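Local coordinates for protein AT-less polyketide synthase (Streptomyces platensis subsp. rosaceus, PDB 4TKT) that probably catalyses the decarboxylative Claisen condensation that extends the polyketide chain, as a ketosynthase domain of the isomigrastatin assembly line, at residues L99-A102 / H103-E107. Sequence-based numbering, arbitrary orientation.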
# COMPACT_ATOMS: atom_id res chain seq x y z
N LEU A 99 -1.01 9.72 5.41
CA LEU A 99 -1.20 9.60 6.85
C LEU A 99 -2.12 8.43 7.17
O LEU A 99 -1.80 7.58 8.00
CB LEU A 99 -1.76 10.89 7.44
CG LEU A 99 -0.76 11.88 8.03
CD1 LEU A 99 -1.45 13.15 8.47
CD2 LEU A 99 -0.01 11.25 9.20
N GLN A 100 -3.27 8.39 6.50
CA GLN A 100 -4.25 7.34 6.72
C GLN A 100 -3.72 5.98 6.26
O GLN A 100 -3.98 4.96 6.89
CB GLN A 100 -5.56 7.68 6.00
CG GLN A 100 -6.26 8.91 6.59
CD GLN A 100 -7.60 9.20 5.94
OE1 GLN A 100 -7.89 8.73 4.84
NE2 GLN A 100 -8.43 9.98 6.63
N CYS A 101 -2.97 5.99 5.17
CA CYS A 101 -2.31 4.80 4.67
C CYS A 101 -1.30 4.25 5.67
O CYS A 101 -1.21 3.05 5.89
CB CYS A 101 -1.62 5.10 3.34
SG CYS A 101 -0.74 3.70 2.63
N ALA A 102 -0.53 5.16 6.28
CA ALA A 102 0.47 4.78 7.27
C ALA A 102 -0.16 4.07 8.46
O ALA A 102 0.34 3.04 8.91
CB ALA A 102 1.24 6.00 7.73
N HIS A 103 -1.25 4.62 8.96
CA HIS A 103 -1.93 4.03 10.11
C HIS A 103 -2.49 2.66 9.78
O HIS A 103 -2.31 1.71 10.54
CB HIS A 103 -3.05 4.94 10.61
CG HIS A 103 -3.73 4.42 11.84
ND1 HIS A 103 -3.14 4.42 13.08
CD2 HIS A 103 -4.95 3.87 12.01
CE1 HIS A 103 -3.96 3.90 13.96
NE2 HIS A 103 -5.07 3.55 13.34
N THR A 104 -3.17 2.56 8.64
CA THR A 104 -3.76 1.29 8.21
C THR A 104 -2.69 0.21 8.06
O THR A 104 -2.96 -0.96 8.30
CB THR A 104 -4.52 1.44 6.88
OG1 THR A 104 -3.67 2.07 5.91
CG2 THR A 104 -5.76 2.29 7.07
N THR A 105 -1.48 0.61 7.67
CA THR A 105 -0.39 -0.34 7.49
C THR A 105 0.07 -0.90 8.84
O THR A 105 0.37 -2.08 8.95
CB THR A 105 0.82 0.29 6.77
OG1 THR A 105 0.39 0.93 5.57
CG2 THR A 105 1.84 -0.78 6.42
N LEU A 106 0.11 -0.04 9.85
CA LEU A 106 0.47 -0.49 11.19
C LEU A 106 -0.58 -1.44 11.74
O LEU A 106 -0.26 -2.43 12.39
CB LEU A 106 0.66 0.70 12.13
CG LEU A 106 2.08 1.23 12.30
CD1 LEU A 106 2.62 1.83 11.00
CD2 LEU A 106 2.14 2.24 13.42
N GLU A 107 -1.85 -1.14 11.46
CA GLU A 107 -2.93 -1.97 11.95
C GLU A 107 -2.94 -3.33 11.24
O GLU A 107 -3.25 -4.35 11.85
CB GLU A 107 -4.28 -1.27 11.77
CG GLU A 107 -4.48 -0.10 12.72
CD GLU A 107 -5.87 0.50 12.63
OE1 GLU A 107 -6.37 0.69 11.50
OE2 GLU A 107 -6.47 0.77 13.69
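Thr104 and Thr105 both turn their hydroxyls back onto the carbonyl oxygen of Cys101, one turn earlier in the helix. Thr104 OG1 donates to Cys101 O at 2.6 Å from above the carbonyl plane, with a C=O...O angle of only 107°. Its chi1 of 52° sets OG1 between the backbone N and the carbonyl carbon, turned toward the preceding turn and within bonding distance of Cys101 O. Thr105 OG1, anti to its carbonyl carbon and beside its N, lies 2.7 Å from Cys101 O. It comes in at 143°, still tilted from the carbonyl plane. With Thr105 N also donating to Cys101 O at 3.0 Å, three bonds grip one oxygen. Threonine suits both places, since the backbone can satisfy its hydroxyl in a largely buried helix.

The regular i to i+4 backbone ladder runs alongside: His103 N to Leu99 O, Thr104 N to Gln100 O and Leu106 N to Ala102 O.

Short side chains suit the neighbouring elements: Ala102 touches Val169, and Cys101 Val253 and Ala255; Thr105 also meets Ala255. The His103 ring meets Phe80 edge-to-face. Such bonds to the i-3 or i-4 carbonyl are common for threonine in helices, here helix 93-109 against the central sheet of the thiolase-type ketosynthase fold.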